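Local coordinates for haloacid dehalogenase domain protein hydrolase (Planctomyces limnophilus, PDB 4OVY), which is a putative phosphatase of the haloacid dehalogenase superfamily that binds a calcium ion and probably acts as a metal-dependent hydrolase, at residues A[38-43]-A[239-244]. Numbering follows the deposited sequence.
Sequences IVTFDN and YEMLEY. With CA (calcium ion), chain J.
Thr40 and Met241 make most of this contact. Met241 is a selenomethionine, and its SE lies 3.5 Å from OG1 of Thr40 and 3.9 Å from CB of Thr40. The side chain of Met241 runs extended from the helix as far as SE, with CG anti to the backbone N (chi1 173°). It then bends at the last torsion (chi3 70°), which takes CE past Thr40 to a looser touch, 4.1 Å from the backbone N of Asp42. The two side chains lie alongside and point opposite ways, and CG and SE of Met241 both pass OG1 of Thr40. OG1 of Thr40 faces the selenium. It is buried here with no partner in the model. No hydrogen bond joins residues 38-43 to residues 239-244, and the contact is plain van der Waals packing.

The tight part is small and buried. Toward the end of the strand, the contact thins out beside the calcium site. OD2 of Asp42 binds the ion at 2.3 Å, with the backbone O of Asp44, OD1 of Asn234 and two waters, one of them at a long distance. OD1 of Asp42 makes a salt bridge with Lys216 and takes a weak hydrogen bond from N of Asn43. Asp42 and Asp44 fit the DxDx(T/V) pattern, consistent with the HAD active site. The far side of the helix is only partly open: Glu240 and Glu243 meet Tyr192 of the second subunit.

The strand 38-41 runs parallel to its neighbours 156-161 and 230-233 in the central sheet. The helix 239-246 packs on the Thr40 face of that sheet, where Leu242 also touches Ala231. On the opposite face, Phe41 packs against helix 141-152, giving the three-layer alpha/beta arrangement of the Rossmann-like HAD core.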
ATOM      1  N   ILE A  38       0.197  14.102   2.310  1.00 19.93           N
ATOM      2  CA  ILE A  38      -0.538  12.893   2.666  1.00 19.32           C
ATOM      3  C   ILE A  38      -1.392  13.208   3.879  1.00 19.53           C
ATOM      4  O   ILE A  38      -0.887  13.747   4.879  1.00 20.05           O
ATOM      5  CB  ILE A  38       0.429  11.748   3.054  1.00 20.97           C
ATOM      6  CG1 ILE A  38       1.414  11.438   1.922  1.00 22.36           C
ATOM      7  CG2 ILE A  38      -0.338  10.502   3.486  1.00 22.03           C
ATOM      8  CD1 ILE A  38       0.761  11.213   0.581  1.00 24.41           C
ATOM      9  N   VAL A  39      -2.676  12.873   3.794  1.00 17.33           N
ATOM     10  CA  VAL A  39      -3.603  13.008   4.915  1.00 18.21           C
ATOM     11  C   VAL A  39      -4.330  11.687   5.147  1.00 17.63           C
ATOM     12  O   VAL A  39      -4.775  11.044   4.196  1.00 17.30           O
ATOM     13  CB  VAL A  39      -4.608  14.171   4.716  1.00 19.30           C
ATOM     14  CG1 VAL A  39      -5.402  14.019   3.431  1.00 20.10           C
ATOM     15  CG2 VAL A  39      -5.549  14.281   5.905  1.00 18.68           C
ATOM     16  N   THR A  40      -4.429  11.286   6.416  1.00 17.56           N
ATOM     17  CA  THR A  40      -5.039  10.014   6.791  1.00 16.69           C
ATOM     18  C   THR A  40      -6.281  10.221   7.652  1.00 17.95           C
ATOM     19  O   THR A  40      -6.286  11.035   8.582  1.00 21.10           O
ATOM     20  CB  THR A  40      -4.048   9.095   7.533  1.00 16.99           C
ATOM     21  OG1 THR A  40      -3.485   9.784   8.658  1.00 17.69           O
ATOM     22  CG2 THR A  40      -2.951   8.633   6.609  1.00 17.48           C
ATOM     23  N   PHE A  41      -7.326   9.470   7.326  1.00 16.87           N
ATOM     24  CA  PHE A  41      -8.596   9.495   8.039  1.00 18.30           C
ATOM     25  C   PHE A  41      -8.930   8.101   8.549  1.00 18.47           C
ATOM     26  O   PHE A  41      -8.838   7.126   7.808  1.00 17.35           O
ATOM     27  CB  PHE A  41      -9.733   9.896   7.092  1.00 19.79           C
ATOM     28  CG  PHE A  41      -9.638  11.303   6.577  1.00 19.57           C
ATOM     29  CD1 PHE A  41      -8.854  11.604   5.472  1.00 20.98           C
ATOM     30  CD2 PHE A  41     -10.355  12.325   7.180  1.00 21.73           C
ATOM     31  CE1 PHE A  41      -8.768  12.902   4.997  1.00 21.79           C
ATOM     32  CE2 PHE A  41     -10.270  13.628   6.708  1.00 24.45           C
ATOM     33  CZ  PHE A  41      -9.480  13.911   5.613  1.00 22.41           C
ATOM     34  N   ASP A  42      -9.371   8.006   9.797  1.00 18.83           N
ATOM     35  CA  ASP A  42     -10.135   6.836  10.207  1.00 19.71           C
ATOM     36  C   ASP A  42     -11.466   6.851   9.440  1.00 19.41           C
ATOM     37  O   ASP A  42     -11.869   7.896   8.903  1.00 18.88           O
ATOM     38  CB  ASP A  42     -10.379   6.860  11.712  1.00 22.51           C
ATOM     39  CG  ASP A  42     -10.795   5.511  12.270  1.00 28.17           C
ATOM     40  OD1 ASP A  42     -10.795   4.488  11.559  1.00 27.07           O
ATOM     41  OD2 ASP A  42     -11.122   5.476  13.459  1.00 41.59           O
ATOM     42  N   ASN A  43     -12.139   5.705   9.383  1.00 20.51           N
ATOM     43  CA  ASN A  43     -13.450   5.612   8.739  1.00 21.21           C
ATOM     44  C   ASN A  43     -14.593   5.630   9.763  1.00 20.20           C
ATOM     45  O   ASN A  43     -15.290   6.634   9.905  1.00 19.13           O
ATOM     46  CB  ASN A  43     -13.528   4.356   7.854  1.00 20.60           C
ATOM     47  CG  ASN A  43     -14.812   4.295   7.032  1.00 21.69           C
ATOM     48  OD1 ASN A  43     -15.341   5.322   6.597  1.00 21.50           O
ATOM     49  ND2 ASN A  43     -15.315   3.088   6.815  1.00 20.53           N
ATOM     50  N   TYR A 239      -5.129   7.290  18.631  1.00 17.94           N
ATOM     51  CA  TYR A 239      -4.147   8.061  19.408  1.00 18.95           C
ATOM     52  C   TYR A 239      -2.760   8.026  18.772  1.00 16.83           C
ATOM     53  O   TYR A 239      -2.154   9.066  18.565  1.00 18.25           O
ATOM     54  CB  TYR A 239      -4.064   7.547  20.856  1.00 18.74           C
ATOM     55  CG  TYR A 239      -3.337   8.468  21.824  1.00 18.01           C
ATOM     56  CD1 TYR A 239      -1.954   8.614  21.775  1.00 19.80           C
ATOM     57  CD2 TYR A 239      -4.028   9.164  22.812  1.00 20.00           C
ATOM     58  CE1 TYR A 239      -1.282   9.444  22.659  1.00 20.63           C
ATOM     59  CE2 TYR A 239      -3.361   9.992  23.708  1.00 19.99           C
ATOM     60  CZ  TYR A 239      -1.988  10.130  23.620  1.00 19.87           C
ATOM     61  OH  TYR A 239      -1.301  10.947  24.494  1.00 23.80           O
ATOM     62  N   GLU A 240      -2.257   6.829  18.475  1.00 16.42           N
ATOM     63  CA  GLU A 240      -0.923   6.695  17.899  1.00 17.75           C
ATOM     64  C   GLU A 240      -0.818   7.305  16.497  1.00 16.77           C
ATOM     65  O   GLU A 240       0.194   7.915  16.172  1.00 18.79           O
ATOM     66  CB  GLU A 240      -0.458   5.237  17.901  1.00 18.46           C
ATOM     67  CG  GLU A 240      -0.169   4.685  19.300  1.00 19.03           C
ATOM     68  CD  GLU A 240      -1.347   3.973  19.947  1.00 21.33           C
ATOM     69  OE1 GLU A 240      -2.519   4.192  19.538  1.00 20.39           O
ATOM     70  OE2 GLU A 240      -1.087   3.187  20.890  1.00 22.47           O
HETATM   71  N   MSE A 241      -1.860   7.163  15.679  1.00 17.16           N
HETATM   72  CA  MSE A 241      -1.861   7.797  14.355  1.00 16.48           C
HETATM   73  C   MSE A 241      -1.714   9.308  14.489  1.00 16.76           C
HETATM   74  O   MSE A 241      -0.887   9.913  13.813  1.00 18.00           O
HETATM   75  CB  MSE A 241      -3.111   7.436  13.552  1.00 17.07           C
HETATM   76  CG  MSE A 241      -3.163   8.241  12.254  1.00 18.06           C
HETATM   77 SE   MSE A 241      -4.755   7.791  11.189  1.00 21.79          SE
HETATM   78  CE  MSE A 241      -6.149   8.605  12.327  1.00 21.09           C
ATOM     79  N   LEU A 242      -2.512   9.932  15.349  1.00 16.71           N
ATOM     80  CA  LEU A 242      -2.451  11.389  15.532  1.00 18.17           C
ATOM     81  C   LEU A 242      -1.095  11.823  16.098  1.00 19.59           C
ATOM     82  O   LEU A 242      -0.494  12.792  15.632  1.00 18.75           O
ATOM     83  CB  LEU A 242      -3.584  11.861  16.440  1.00 21.44           C
ATOM     84  CG  LEU A 242      -5.013  11.659  15.905  1.00 23.19           C
ATOM     85  CD1 LEU A 242      -6.047  11.822  17.012  1.00 25.93           C
ATOM     86  CD2 LEU A 242      -5.309  12.610  14.768  1.00 26.41           C
ATOM     87  N   GLU A 243      -0.605  11.082  17.090  1.00 19.03           N
ATOM     88  CA  GLU A 243       0.688  11.378  17.714  1.00 20.22           C
ATOM     89  C   GLU A 243       1.844  11.303  16.710  1.00 18.29           C
ATOM     90  O   GLU A 243       2.726  12.170  16.681  1.00 18.67           O
ATOM     91  CB  GLU A 243       0.923  10.405  18.869  1.00 21.08           C
ATOM     92  CG  GLU A 243       2.165  10.652  19.692  1.00 21.03           C
ATOM     93  CD  GLU A 243       2.212   9.733  20.897  1.00 21.82           C
ATOM     94  OE1 GLU A 243       2.294   8.501  20.703  1.00 20.69           O
ATOM     95  OE2 GLU A 243       2.143  10.242  22.036  1.00 22.87           O
ATOM     96  N   TYR A 244       1.814  10.271  15.876  1.00 19.55           N
ATOM     97  CA  TYR A 244       2.817  10.058  14.843  1.00 20.30           C
ATOM     98  C   TYR A 244       2.887  11.259  13.903  1.00 18.63           C
ATOM     99  O   TYR A 244       3.969  11.673  13.487  1.00 18.70           O
ATOM    100  CB  TYR A 244       2.474   8.766  14.079  1.00 19.25           C
ATOM    101  CG  TYR A 244       3.385   8.412  12.926  1.00 19.18           C
ATOM    102  CD1 TYR A 244       4.765   8.338  13.089  1.00 19.18           C
ATOM    103  CD2 TYR A 244       2.860   8.111  11.673  1.00 19.03           C
ATOM    104  CE1 TYR A 244       5.597   8.006  12.029  1.00 21.35           C
ATOM    105  CE2 TYR A 244       3.680   7.776  10.610  1.00 19.68           C
ATOM    106  CZ  TYR A 244       5.045   7.717  10.789  1.00 20.76           C
ATOM    107  OH  TYR A 244       5.855   7.376   9.730  1.00 22.27           O
TER
HETATM  108 CA    CA J 409     -13.001   5.323  14.795  1.00 55.54          CA
HETATM  109  O   HOH W   1     -10.473   4.548  15.766  1.00 53.20           O
HETATM  110  O   HOH W   2     -14.004   3.957  16.016  1.00 35.48           O